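Local coordinates for protein abietadiene synthase, chloroplastic (Abies grandis, PDB 3S9V) that belongs to the terpene synthases, a family of predominantly alpha-helical enzymes, and is a chloroplast protein of grand fir, at residues F99-R104 / E140-S145; E130-Q135 / D168-L173; T108-I113 / P156-E161. All blocks are in the same frame, centred on the assembly; numbering follows the deposited sequence.

In the fold
All three contacts lie in a helical lobe well away from the centre of the chain, consistent with the gamma domain known from large plant terpene synthases. Along the chain come 99-104, 108-113 and 130-135, then their partners 140-145, 156-161 and 168-173, so the three pairings interleave. Contacts 1 and 3 share helix 101-117, with centres about 17 Å apart; contact 3 sets it against helix 151-164. Contact 2 brings in helix 122-136; its centre is about 15 Å from that of contact 1 and about 12 Å from that of contact 3. Contacts 2 and 3 meet where L169 touches L109 and F132 touches L159. Together they tie these three helices and two loops into one compact unit.

Contact 1. Residues F99-R104 / E140-S145; sequences FLAYDR and EDEADS
Polar contact between the start of helix 101-117 and the 140-145 loop runs through a water. The water accepts from A101 N at 2.9 Å and donates to E142 OE1. L100 holds the N-cap position, so the bridged N-H belongs to the first turn of the helix, where a carboxylate would probably be favourably placed; E142 is poorly ordered, however, and its link should be read loosely. Within the loop, E142 to S145 form a type I turn. E142 O accepts from both S145 N and S145 OG, the hydroxyl at 2.5 Å and in the carbonyl plane, which fixes the rotation of the serine side chain.

The remaining contacts are van der Waals. A101 CB points at the loop and meets E142 CG at 3.7 Å. L100 CD1 reaches S145 CB at 4.0 Å, and Y102 sets CE1 obliquely 3.3 Å from S145 OG. The F99 ring presents its CE2 edge to E142 OE1 at 4.0 Å.

Around this patch, Y102 also meets the F151 ring at the start of helix 151-164 and touches M139 and P148. F99 and A101 lean on Q135 of helix 122-136, while D103 OD1 accepts from V452 N in the short strand 452-453.

Contact 2. Residues E130-Q135 / D168-L173; sequences EFFRTQ and DLPYDL
An inverse gamma turn centred on P170, followed at once by a type I turn, leads into helix 174-187 and packs against the side of helix 122-136. Y171 N is bonded to L169 O at 2.6 Å across the first turn, and L173 N closes the second on P170 O. L173 then takes the N-cap position of the next helix.

F132 and R133, neighbours on helix 122-136, each carry CG anti to the backbone N and reach out to this turn. The side chains of F132 and L169 cross at about a right angle. L169 CD1 sits over one ring face, 4.2 Å from the centroid and 24° off the normal, a CH-pi contact displaced toward the rim. The other branch, CD2, lies on the same side of the ring but out over its rim, 3.4 Å from F132 CD1. P170 CD closes on the same ring from its edge, 4.1 Å from F132 CE1. F155 and L159 of helix 151-164 also touch this phenylalanine.

Along the outer flank, the aliphatic part of R133 crosses the pyrrolidine ring, CG to P170 CG at 3.7 Å. A bend at chi3 (51°) then turns the guanidinium toward D168, where R133 NH1 forms a salt bridge with D168 OD2 at 3.6 Å. The two planar groups are turned 40° apart and cross obliquely.

The chemistry is therefore graded, from buried aromatic and aliphatic groups at F132 and L169, through the proline ring, to the charged pair on the outside. A salt bridge this long, between tilted groups, with D168 exposed and both residues touching crystal neighbours, probably adds less to the hold than the apolar contact beneath it.

Contact 3. Residues T108-I113 / P156-E161; sequences TLACII and PAMLKE
M158 starts with CG anti to its carbonyl carbon and runs extended to SD, then bends at chi3 (-62°) so that its methyl turns along the opposing helix. L109 has CG anti to the backbone N (chi1 -180°), which sends it across to slide past M158 in the opposite direction. In I113 it is CG1 that lies anti to the carbonyl carbon, carrying CD1 over to the other helix.

These groups close around the methionine. Its sulfur rests on A110, with M158 SD 3.6 Å from A110 CB and equally near A110 CA, where the small alanine lets the thioether lie close to the backbone. Lower on the same side chain, M158 CB is flanked by L109 CD2 at 3.7 Å and I113 CD1 at 3.8 Å. I113 CD1 also touches the backbone, 3.5 Å from M158 O, and L109 CD2 meets L159 CD2 at 4.1 Å. The groups that meet between the helices are mainly apolar, and no hydrogen bond crosses; the carboxylate of E161 turns to R64, OE1 forming a salt bridge with R64 NH1.

The two helix segments run in roughly the same direction, their axes approaching to 10.1 Å and inclined at 33°. Y57 and W61 of helix 56-62 pack on M158 at one border. L159 also touches I180 of helix 174-187, and I112 reaches V125 and I129 of helix 122-136.

Contact 1. Residues F99-R104 / E140-S145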
ATOM      1  N   PHE A  99      21.591 -10.158  14.854  1.00 26.11           N
ATOM      2  CA  PHE A  99      22.626 -11.095  14.472  1.00 26.86           C
ATOM      3  C   PHE A  99      22.365 -11.877  13.193  1.00 28.30           C
ATOM      4  O   PHE A  99      21.366 -12.587  13.074  1.00 28.54           O
ATOM      5  CB  PHE A  99      22.874 -12.099  15.598  1.00 26.66           C
ATOM      6  CG  PHE A  99      23.987 -13.062  15.306  1.00 27.48           C
ATOM      7  CD1 PHE A  99      25.287 -12.781  15.712  1.00 26.77           C
ATOM      8  CD2 PHE A  99      23.743 -14.233  14.587  1.00 27.49           C
ATOM      9  CE1 PHE A  99      26.333 -13.654  15.407  1.00 33.58           C
ATOM     10  CE2 PHE A  99      24.777 -15.113  14.274  1.00 28.11           C
ATOM     11  CZ  PHE A  99      26.076 -14.822  14.684  1.00 31.58           C
ATOM     12  N   LEU A 100      23.284 -11.745  12.243  1.00 22.95           N
ATOM     13  CA  LEU A 100      23.217 -12.487  10.990  1.00 20.23           C
ATOM     14  C   LEU A 100      24.641 -12.994  10.810  1.00 20.08           C
ATOM     15  O   LEU A 100      25.585 -12.206  10.730  1.00 21.59           O
ATOM     16  CB  LEU A 100      22.821 -11.588   9.816  1.00 17.36           C
ATOM     17  CG  LEU A 100      22.643 -12.360   8.496  1.00 23.78           C
ATOM     18  CD1 LEU A 100      21.437 -13.312   8.586  1.00 20.38           C
ATOM     19  CD2 LEU A 100      22.458 -11.382   7.351  1.00 19.15           C
ATOM     20  N   ALA A 101      24.806 -14.307  10.779  1.00 20.43           N
ATOM     21  CA  ALA A 101      26.132 -14.884  10.642  1.00 21.74           C
ATOM     22  C   ALA A 101      26.919 -14.281   9.480  1.00 21.53           C
ATOM     23  O   ALA A 101      28.032 -13.779   9.677  1.00 20.81           O
ATOM     24  CB  ALA A 101      26.029 -16.410  10.487  1.00 22.42           C
ATOM     25  N   TYR A 102      26.348 -14.317   8.277  1.00 19.16           N
ATOM     26  CA  TYR A 102      27.040 -13.771   7.103  1.00 21.26           C
ATOM     27  C   TYR A 102      27.547 -12.352   7.343  1.00 22.22           C
ATOM     28  O   TYR A 102      28.698 -12.039   7.062  1.00 23.18           O
ATOM     29  CB  TYR A 102      26.115 -13.776   5.888  1.00 20.98           C
ATOM     30  CG  TYR A 102      25.783 -15.156   5.377  1.00 14.47           C
ATOM     31  CD1 TYR A 102      24.460 -15.566   5.250  1.00 20.38           C
ATOM     32  CD2 TYR A 102      26.791 -16.048   5.009  1.00 20.91           C
ATOM     33  CE1 TYR A 102      24.138 -16.832   4.769  1.00 24.81           C
ATOM     34  CE2 TYR A 102      26.483 -17.319   4.523  1.00 28.47           C
ATOM     35  CZ  TYR A 102      25.151 -17.703   4.408  1.00 30.86           C
ATOM     36  OH  TYR A 102      24.819 -18.950   3.933  1.00 39.18           O
ATOM     37  N   ASP A 103      26.667 -11.502   7.860  1.00 22.28           N
ATOM     38  CA  ASP A 103      26.979 -10.110   8.166  1.00 19.74           C
ATOM     39  C   ASP A 103      28.219 -10.015   9.068  1.00 21.59           C
ATOM     40  O   ASP A 103      29.175  -9.311   8.746  1.00 25.22           O
ATOM     41  CB  ASP A 103      25.754  -9.475   8.850  1.00 18.17           C
ATOM     42  CG  ASP A 103      25.955  -8.003   9.237  1.00 25.73           C
ATOM     43  OD1 ASP A 103      26.092  -7.142   8.340  1.00 25.02           O
ATOM     44  OD2 ASP A 103      25.952  -7.706  10.455  1.00 22.61           O
ATOM     45  N   ARG A 104      28.209 -10.732  10.189  1.00 19.70           N
ATOM     46  CA  ARG A 104      29.327 -10.693  11.127  1.00 17.23           C
ATOM     47  C   ARG A 104      30.662 -11.176  10.565  1.00 18.48           C
ATOM     48  O   ARG A 104      31.680 -10.513  10.757  1.00 20.15           O
ATOM     49  CB  ARG A 104      28.988 -11.485  12.395  1.00 21.83           C
ATOM     50  CG  ARG A 104      27.793 -10.938  13.173  1.00 24.11           C
ATOM     51  CD  ARG A 104      27.977  -9.461  13.523  1.00 17.58           C
ATOM     52  NE  ARG A 104      26.812  -8.935  14.227  1.00 22.96           N
ATOM     53  CZ  ARG A 104      26.470  -9.278  15.467  1.00 28.76           C
ATOM     54  NH1 ARG A 104      27.208 -10.144  16.152  1.00 27.15           N
ATOM     55  NH2 ARG A 104      25.379  -8.768  16.021  1.00 24.23           N
ATOM     56  N   GLU A 140      27.113 -24.044   8.885  1.00 63.30           N
ATOM     57  CA  GLU A 140      26.194 -25.048   8.373  1.00 67.06           C
ATOM     58  C   GLU A 140      24.830 -25.011   9.054  1.00 66.65           C
ATOM     59  O   GLU A 140      23.899 -25.673   8.602  1.00 67.52           O
ATOM     60  CB  GLU A 140      26.807 -26.446   8.506  1.00 73.07           C
ATOM     61  CG  GLU A 140      28.117 -26.611   7.739  1.00 86.20           C
ATOM     62  CD  GLU A 140      28.655 -28.032   7.775  1.00 92.24           C
ATOM     63  OE1 GLU A 140      28.876 -28.561   8.886  1.00 94.56           O
ATOM     64  OE2 GLU A 140      28.862 -28.618   6.691  1.00 92.38           O
ATOM     65  N   ASP A 141      24.701 -24.240  10.131  1.00 66.29           N
ATOM     66  CA  ASP A 141      23.414 -24.156  10.820  1.00 67.14           C
ATOM     67  C   ASP A 141      22.767 -22.786  10.604  1.00 64.77           C
ATOM     68  O   ASP A 141      21.806 -22.411  11.286  1.00 62.10           O
ATOM     69  CB  ASP A 141      23.584 -24.438  12.318  1.00 74.61           C
ATOM     70  CG  ASP A 141      22.277 -24.859  12.988  1.00 84.54           C
ATOM     71  OD1 ASP A 141      22.322 -25.338  14.141  1.00 87.71           O
ATOM     72  OD2 ASP A 141      21.202 -24.713  12.364  1.00 86.64           O
ATOM     73  N   GLU A 142      23.306 -22.051   9.636  1.00 61.88           N
ATOM     74  CA  GLU A 142      22.804 -20.730   9.286  1.00 59.36           C
ATOM     75  C   GLU A 142      22.492 -20.753   7.791  1.00 55.32           C
ATOM     76  O   GLU A 142      22.315 -19.713   7.164  1.00 54.99           O
ATOM     77  CB  GLU A 142      23.866 -19.667   9.587  1.00 61.37           C
ATOM     78  CG  GLU A 142      24.470 -19.769  10.988  1.00 68.74           C
ATOM     79  CD  GLU A 142      23.488 -19.411  12.095  1.00 74.93           C
ATOM     80  OE1 GLU A 142      23.162 -18.216  12.241  1.00 75.66           O
ATOM     81  OE2 GLU A 142      23.038 -20.325  12.818  1.00 78.32           O
ATOM     82  N   ALA A 143      22.424 -21.961   7.236  1.00 54.13           N
ATOM     83  CA  ALA A 143      22.147 -22.168   5.815  1.00 51.99           C
ATOM     84  C   ALA A 143      20.796 -21.615   5.365  1.00 50.69           C
ATOM     85  O   ALA A 143      20.666 -21.132   4.240  1.00 51.17           O
ATOM     86  CB  ALA A 143      22.236 -23.658   5.484  1.00 47.46           C
ATOM     87  N   ASP A 144      19.797 -21.691   6.241  1.00 49.58           N
ATOM     88  CA  ASP A 144      18.457 -21.196   5.930  1.00 49.71           C
ATOM     89  C   ASP A 144      18.342 -19.678   6.005  1.00 48.20           C
ATOM     90  O   ASP A 144      17.301 -19.117   5.651  1.00 49.63           O
ATOM     91  CB  ASP A 144      17.425 -21.827   6.869  1.00 53.96           C
ATOM     92  CG  ASP A 144      17.039 -23.233   6.453  1.00 57.05           C
ATOM     93  OD1 ASP A 144      17.942 -24.032   6.132  1.00 62.63           O
ATOM     94  OD2 ASP A 144      15.829 -23.540   6.454  1.00 61.21           O
ATOM     95  N   SER A 145      19.397 -19.014   6.473  1.00 43.75           N
ATOM     96  CA  SER A 145      19.387 -17.558   6.563  1.00 39.35           C
ATOM     97  C   SER A 145      19.648 -17.000   5.163  1.00 36.13           C
ATOM     98  O   SER A 145      20.165 -17.706   4.293  1.00 33.90           O
ATOM     99  CB  SER A 145      20.468 -17.066   7.530  1.00 41.68           C
ATOM    100  OG  SER A 145      21.769 -17.255   6.998  1.00 39.30           O
TER
HETATM  101  O   HOH W   1      22.595 -16.126  11.113  1.00 23.57           O

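Contact 2. Residues E130-Q135 / D168-L173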
ATOM      1  N   GLU A 130      39.587 -14.898  16.327  1.00 24.22           N
ATOM      2  CA  GLU A 130      38.953 -15.940  17.124  1.00 23.52           C
ATOM      3  C   GLU A 130      37.469 -16.024  16.823  1.00 24.07           C
ATOM      4  O   GLU A 130      36.927 -17.119  16.675  1.00 25.64           O
ATOM      5  CB  GLU A 130      39.181 -15.674  18.610  1.00 26.16           C
ATOM      6  CG  GLU A 130      40.648 -15.425  18.932  1.00 34.87           C
ATOM      7  CD  GLU A 130      40.925 -15.265  20.413  1.00 36.91           C
ATOM      8  OE1 GLU A 130      40.050 -14.743  21.138  1.00 39.15           O
ATOM      9  OE2 GLU A 130      42.033 -15.647  20.848  1.00 42.70           O
ATOM     10  N   PHE A 131      36.801 -14.877  16.726  1.00 24.62           N
ATOM     11  CA  PHE A 131      35.377 -14.904  16.415  1.00 21.33           C
ATOM     12  C   PHE A 131      35.173 -15.527  15.047  1.00 18.94           C
ATOM     13  O   PHE A 131      34.349 -16.419  14.879  1.00 21.67           O
ATOM     14  CB  PHE A 131      34.761 -13.509  16.383  1.00 18.91           C
ATOM     15  CG  PHE A 131      33.364 -13.504  15.828  1.00 19.97           C
ATOM     16  CD1 PHE A 131      32.283 -13.834  16.637  1.00 22.11           C
ATOM     17  CD2 PHE A 131      33.137 -13.262  14.476  1.00 14.36           C
ATOM     18  CE1 PHE A 131      31.004 -13.928  16.109  1.00 16.93           C
ATOM     19  CE2 PHE A 131      31.861 -13.354  13.941  1.00 13.22           C
ATOM     20  CZ  PHE A 131      30.792 -13.688  14.757  1.00 14.59           C
ATOM     21  N   PHE A 132      35.926 -15.045  14.066  1.00 19.52           N
ATOM     22  CA  PHE A 132      35.808 -15.555  12.707  1.00 21.33           C
ATOM     23  C   PHE A 132      35.993 -17.066  12.661  1.00 21.24           C
ATOM     24  O   PHE A 132      35.266 -17.759  11.953  1.00 22.52           O
ATOM     25  CB  PHE A 132      36.827 -14.869  11.792  1.00 20.82           C
ATOM     26  CG  PHE A 132      36.820 -15.387  10.375  1.00 26.28           C
ATOM     27  CD1 PHE A 132      37.441 -16.589  10.052  1.00 32.15           C
ATOM     28  CD2 PHE A 132      36.186 -14.676   9.365  1.00 25.75           C
ATOM     29  CE1 PHE A 132      37.429 -17.071   8.746  1.00 32.14           C
ATOM     30  CE2 PHE A 132      36.166 -15.150   8.060  1.00 27.84           C
ATOM     31  CZ  PHE A 132      36.788 -16.346   7.749  1.00 31.09           C
ATOM     32  N   ARG A 133      36.965 -17.573  13.414  1.00 22.74           N
ATOM     33  CA  ARG A 133      37.228 -19.008  13.446  1.00 24.83           C
ATOM     34  C   ARG A 133      36.081 -19.784  14.099  1.00 25.48           C
ATOM     35  O   ARG A 133      35.678 -20.839  13.609  1.00 24.51           O
ATOM     36  CB  ARG A 133      38.546 -19.300  14.181  1.00 27.93           C
ATOM     37  CG  ARG A 133      38.772 -20.778  14.486  1.00 32.46           C
ATOM     38  CD  ARG A 133      40.238 -21.080  14.775  1.00 35.79           C
ATOM     39  NE  ARG A 133      40.795 -20.179  15.773  1.00 29.78           N
ATOM     40  CZ  ARG A 133      41.736 -19.277  15.523  1.00 35.89           C
ATOM     41  NH1 ARG A 133      42.239 -19.151  14.298  1.00 31.66           N
ATOM     42  NH2 ARG A 133      42.171 -18.494  16.502  1.00 32.69           N
ATOM     43  N   THR A 134      35.544 -19.263  15.195  1.00 23.39           N
ATOM     44  CA  THR A 134      34.450 -19.954  15.860  1.00 26.17           C
ATOM     45  C   THR A 134      33.191 -19.916  15.006  1.00 26.89           C
ATOM     46  O   THR A 134      32.486 -20.914  14.868  1.00 28.58           O
ATOM     47  CB  THR A 134      34.131 -19.333  17.225  1.00 23.72           C
ATOM     48  OG1 THR A 134      35.323 -19.278  18.017  1.00 23.50           O
ATOM     49  CG2 THR A 134      33.086 -20.171  17.948  1.00 22.07           C
ATOM     50  N   GLN A 135      32.914 -18.758  14.423  1.00 27.90           N
ATOM     51  CA  GLN A 135      31.736 -18.595  13.585  1.00 23.56           C
ATOM     52  C   GLN A 135      31.869 -19.335  12.250  1.00 23.54           C
ATOM     53  O   GLN A 135      30.882 -19.833  11.711  1.00 21.93           O
ATOM     54  CB  GLN A 135      31.481 -17.109  13.327  1.00 20.46           C
ATOM     55  CG  GLN A 135      30.226 -16.852  12.520  1.00 27.54           C
ATOM     56  CD  GLN A 135      28.990 -17.367  13.221  1.00 33.55           C
ATOM     57  OE1 GLN A 135      28.617 -16.869  14.287  1.00 38.30           O
ATOM     58  NE2 GLN A 135      28.352 -18.379  12.635  1.00 19.49           N
ATOM     59  N   ASP A 168      45.836 -16.209  10.023  1.00 32.82           N
ATOM     60  CA  ASP A 168      45.530 -17.567  10.461  1.00 31.62           C
ATOM     61  C   ASP A 168      44.035 -17.875  10.502  1.00 29.07           C
ATOM     62  O   ASP A 168      43.384 -17.725  11.533  1.00 29.30           O
ATOM     63  CB  ASP A 168      46.161 -17.808  11.837  1.00 37.73           C
ATOM     64  CG  ASP A 168      45.998 -19.238  12.319  1.00 39.61           C
ATOM     65  OD1 ASP A 168      46.138 -20.165  11.495  1.00 41.50           O
ATOM     66  OD2 ASP A 168      45.741 -19.431  13.527  1.00 46.67           O
ATOM     67  N   LEU A 169      43.501 -18.319   9.372  1.00 27.18           N
ATOM     68  CA  LEU A 169      42.086 -18.647   9.283  1.00 30.84           C
ATOM     69  C   LEU A 169      41.888 -20.084   8.812  1.00 31.53           C
ATOM     70  O   LEU A 169      42.734 -20.643   8.113  1.00 32.99           O
ATOM     71  CB  LEU A 169      41.379 -17.683   8.323  1.00 35.49           C
ATOM     72  CG  LEU A 169      41.445 -16.191   8.663  1.00 33.18           C
ATOM     73  CD1 LEU A 169      40.746 -15.379   7.581  1.00 31.50           C
ATOM     74  CD2 LEU A 169      40.798 -15.951  10.015  1.00 32.65           C
ATOM     75  N   PRO A 170      40.759 -20.696   9.193  1.00 28.50           N
ATOM     76  CA  PRO A 170      40.387 -22.071   8.849  1.00 27.13           C
ATOM     77  C   PRO A 170      40.095 -22.265   7.367  1.00 26.76           C
ATOM     78  O   PRO A 170      39.057 -22.821   7.007  1.00 25.68           O
ATOM     79  CB  PRO A 170      39.138 -22.311   9.696  1.00 32.35           C
ATOM     80  CG  PRO A 170      39.284 -21.349  10.821  1.00 35.08           C
ATOM     81  CD  PRO A 170      39.787 -20.124  10.137  1.00 27.02           C
ATOM     82  N   TYR A 171      41.012 -21.818   6.515  1.00 28.11           N
ATOM     83  CA  TYR A 171      40.844 -21.928   5.069  1.00 28.65           C
ATOM     84  C   TYR A 171      40.406 -23.305   4.597  1.00 31.90           C
ATOM     85  O   TYR A 171      39.686 -23.422   3.605  1.00 33.88           O
ATOM     86  CB  TYR A 171      42.144 -21.557   4.352  1.00 28.15           C
ATOM     87  CG  TYR A 171      42.622 -20.157   4.646  1.00 32.44           C
ATOM     88  CD1 TYR A 171      41.849 -19.047   4.305  1.00 29.32           C
ATOM     89  CD2 TYR A 171      43.836 -19.938   5.288  1.00 28.04           C
ATOM     90  CE1 TYR A 171      42.273 -17.761   4.598  1.00 24.67           C
ATOM     91  CE2 TYR A 171      44.271 -18.653   5.584  1.00 24.99           C
ATOM     92  CZ  TYR A 171      43.485 -17.570   5.240  1.00 24.99           C
ATOM     93  OH  TYR A 171      43.904 -16.298   5.565  1.00 30.22           O
ATOM     94  N   ASP A 172      40.838 -24.349   5.296  1.00 34.07           N
ATOM     95  CA  ASP A 172      40.487 -25.706   4.896  1.00 36.00           C
ATOM     96  C   ASP A 172      39.070 -26.135   5.226  1.00 34.24           C
ATOM     97  O   ASP A 172      38.642 -27.212   4.816  1.00 35.72           O
ATOM     98  CB  ASP A 172      41.474 -26.705   5.492  1.00 40.00           C
ATOM     99  CG  ASP A 172      42.870 -26.521   4.945  1.00 46.89           C
ATOM    100  OD1 ASP A 172      42.996 -26.422   3.707  1.00 48.35           O
ATOM    101  OD2 ASP A 172      43.835 -26.478   5.742  1.00 52.99           O
ATOM    102  N   LEU A 173      38.341 -25.315   5.973  1.00 32.89           N
ATOM    103  CA  LEU A 173      36.963 -25.660   6.293  1.00 36.66           C
ATOM    104  C   LEU A 173      36.201 -25.759   4.979  1.00 37.63           C
ATOM    105  O   LEU A 173      36.344 -24.900   4.108  1.00 40.14           O
ATOM    106  CB  LEU A 173      36.313 -24.590   7.170  1.00 35.58           C
ATOM    107  CG  LEU A 173      36.611 -24.622   8.666  1.00 36.31           C
ATOM    108  CD1 LEU A 173      35.841 -23.506   9.353  1.00 27.32           C
ATOM    109  CD2 LEU A 173      36.212 -25.975   9.235  1.00 27.97           C
TER

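Contact 3. Residues T108-I113 / P156-E161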
ATOM      1  N   THR A 108      33.811  -8.734  10.032  1.00 19.94           N
ATOM      2  CA  THR A 108      35.001  -9.055  10.817  1.00 20.38           C
ATOM      3  C   THR A 108      36.206  -9.258   9.908  1.00 18.32           C
ATOM      4  O   THR A 108      37.279  -8.710  10.146  1.00 18.43           O
ATOM      5  CB  THR A 108      34.796 -10.328  11.685  1.00 19.54           C
ATOM      6  OG1 THR A 108      33.626 -10.176  12.504  1.00 23.15           O
ATOM      7  CG2 THR A 108      35.997 -10.541  12.594  1.00 20.23           C
ATOM      8  N   LEU A 109      36.031 -10.046   8.856  1.00 19.81           N
ATOM      9  CA  LEU A 109      37.129 -10.285   7.934  1.00 20.20           C
ATOM     10  C   LEU A 109      37.603  -8.941   7.378  1.00 20.10           C
ATOM     11  O   LEU A 109      38.794  -8.641   7.396  1.00 19.63           O
ATOM     12  CB  LEU A 109      36.671 -11.204   6.799  1.00 19.30           C
ATOM     13  CG  LEU A 109      37.723 -11.558   5.751  1.00 26.16           C
ATOM     14  CD1 LEU A 109      38.961 -12.118   6.433  1.00 29.47           C
ATOM     15  CD2 LEU A 109      37.149 -12.563   4.772  1.00 28.20           C
ATOM     16  N   ALA A 110      36.661  -8.129   6.896  1.00 17.65           N
ATOM     17  CA  ALA A 110      36.993  -6.821   6.346  1.00 15.66           C
ATOM     18  C   ALA A 110      37.750  -5.931   7.342  1.00 17.60           C
ATOM     19  O   ALA A 110      38.712  -5.266   6.971  1.00 17.83           O
ATOM     20  CB  ALA A 110      35.735  -6.120   5.884  1.00 12.40           C
ATOM     21  N   CYS A 111      37.323  -5.908   8.600  1.00 14.25           N
ATOM     22  CA  CYS A 111      38.005  -5.076   9.593  1.00 19.25           C
ATOM     23  C   CYS A 111      39.393  -5.602   9.974  1.00 20.84           C
ATOM     24  O   CYS A 111      40.322  -4.826  10.189  1.00 22.69           O
ATOM     25  CB  CYS A 111      37.136  -4.926  10.849  1.00 11.32           C
ATOM     26  SG  CYS A 111      35.648  -3.954  10.563  1.00 20.19           S
ATOM     27  N   ILE A 112      39.527  -6.919  10.059  1.00 22.48           N
ATOM     28  CA  ILE A 112      40.800  -7.540  10.407  1.00 23.79           C
ATOM     29  C   ILE A 112      41.844  -7.231   9.342  1.00 21.82           C
ATOM     30  O   ILE A 112      43.005  -6.952   9.648  1.00 19.10           O
ATOM     31  CB  ILE A 112      40.639  -9.066  10.543  1.00 23.50           C
ATOM     32  CG1 ILE A 112      39.946  -9.388  11.866  1.00 26.78           C
ATOM     33  CG2 ILE A 112      41.983  -9.754  10.435  1.00 32.66           C
ATOM     34  CD1 ILE A 112      39.568 -10.842  11.996  1.00 29.83           C
ATOM     35  N   ILE A 113      41.428  -7.273   8.083  1.00 20.57           N
ATOM     36  CA  ILE A 113      42.352  -6.987   6.994  1.00 21.27           C
ATOM     37  C   ILE A 113      42.817  -5.528   7.046  1.00 23.96           C
ATOM     38  O   ILE A 113      44.003  -5.248   6.890  1.00 25.86           O
ATOM     39  CB  ILE A 113      41.689  -7.310   5.635  1.00 19.67           C
ATOM     40  CG1 ILE A 113      41.527  -8.830   5.511  1.00 19.17           C
ATOM     41  CG2 ILE A 113      42.504  -6.739   4.480  1.00 14.89           C
ATOM     42  CD1 ILE A 113      40.795  -9.282   4.260  1.00 17.16           C
ATOM     43  N   PRO A 156      34.690 -14.187  -0.678  1.00 22.40           N
ATOM     44  CA  PRO A 156      35.867 -14.983  -1.048  1.00 22.62           C
ATOM     45  C   PRO A 156      37.036 -14.119  -1.520  1.00 23.68           C
ATOM     46  O   PRO A 156      38.203 -14.474  -1.329  1.00 24.91           O
ATOM     47  CB  PRO A 156      35.338 -15.900  -2.143  1.00 15.72           C
ATOM     48  CG  PRO A 156      33.881 -16.036  -1.801  1.00 20.26           C
ATOM     49  CD  PRO A 156      33.506 -14.623  -1.435  1.00 20.64           C
ATOM     50  N   ALA A 157      36.720 -12.980  -2.123  1.00 23.32           N
ATOM     51  CA  ALA A 157      37.752 -12.074  -2.596  1.00 21.43           C
ATOM     52  C   ALA A 157      38.643 -11.646  -1.435  1.00 24.23           C
ATOM     53  O   ALA A 157      39.855 -11.534  -1.592  1.00 29.20           O
ATOM     54  CB  ALA A 157      37.125 -10.858  -3.254  1.00 22.99           C
ATOM     55  N   MET A 158      38.046 -11.405  -0.271  1.00 22.89           N
ATOM     56  CA  MET A 158      38.819 -11.005   0.902  1.00 21.29           C
ATOM     57  C   MET A 158      39.514 -12.221   1.515  1.00 25.85           C
ATOM     58  O   MET A 158      40.583 -12.086   2.115  1.00 26.48           O
ATOM     59  CB  MET A 158      37.928 -10.328   1.952  1.00 19.76           C
ATOM     60  CG  MET A 158      37.415  -8.935   1.566  1.00 18.34           C
ATOM     61  SD  MET A 158      36.692  -8.028   2.975  1.00 14.30           S
ATOM     62  CE  MET A 158      35.330  -9.129   3.391  1.00 11.00           C
ATOM     63  N   LEU A 159      38.911 -13.404   1.373  1.00 22.82           N
ATOM     64  CA  LEU A 159      39.531 -14.625   1.896  1.00 23.14           C
ATOM     65  C   LEU A 159      40.901 -14.773   1.245  1.00 24.05           C
ATOM     66  O   LEU A 159      41.883 -15.115   1.909  1.00 23.69           O
ATOM     67  CB  LEU A 159      38.689 -15.870   1.577  1.00 22.22           C
ATOM     68  CG  LEU A 159      37.537 -16.215   2.529  1.00 25.35           C
ATOM     69  CD1 LEU A 159      36.818 -17.472   2.050  1.00 21.01           C
ATOM     70  CD2 LEU A 159      38.083 -16.419   3.929  1.00 18.42           C
ATOM     71  N   LYS A 160      40.958 -14.512  -0.060  1.00 24.48           N
ATOM     72  CA  LYS A 160      42.208 -14.597  -0.811  1.00 26.45           C
ATOM     73  C   LYS A 160      43.193 -13.525  -0.354  1.00 28.87           C
ATOM     74  O   LYS A 160      44.393 -13.782  -0.274  1.00 31.44           O
ATOM     75  CB  LYS A 160      41.935 -14.465  -2.315  1.00 21.56           C
ATOM     76  CG  LYS A 160      41.041 -15.576  -2.848  1.00 27.79           C
ATOM     77  CD  LYS A 160      40.668 -15.393  -4.312  1.00 33.54           C
ATOM     78  CE  LYS A 160      41.855 -15.599  -5.227  1.00 39.04           C
ATOM     79  NZ  LYS A 160      41.439 -15.609  -6.657  1.00 50.70           N
ATOM     80  N   GLU A 161      42.691 -12.330  -0.039  1.00 28.70           N
ATOM     81  CA  GLU A 161      43.567 -11.258   0.428  1.00 28.65           C
ATOM     82  C   GLU A 161      44.200 -11.721   1.731  1.00 28.81           C
ATOM     83  O   GLU A 161      45.414 -11.681   1.898  1.00 32.49           O
ATOM     84  CB  GLU A 161      42.795  -9.966   0.725  1.00 30.34           C
ATOM     85  CG  GLU A 161      42.029  -9.324  -0.427  1.00 40.72           C
ATOM     86  CD  GLU A 161      41.551  -7.914  -0.067  1.00 42.07           C
ATOM     87  OE1 GLU A 161      42.391  -6.985  -0.074  1.00 35.37           O
ATOM     88  OE2 GLU A 161      40.347  -7.738   0.239  1.00 35.07           O
TER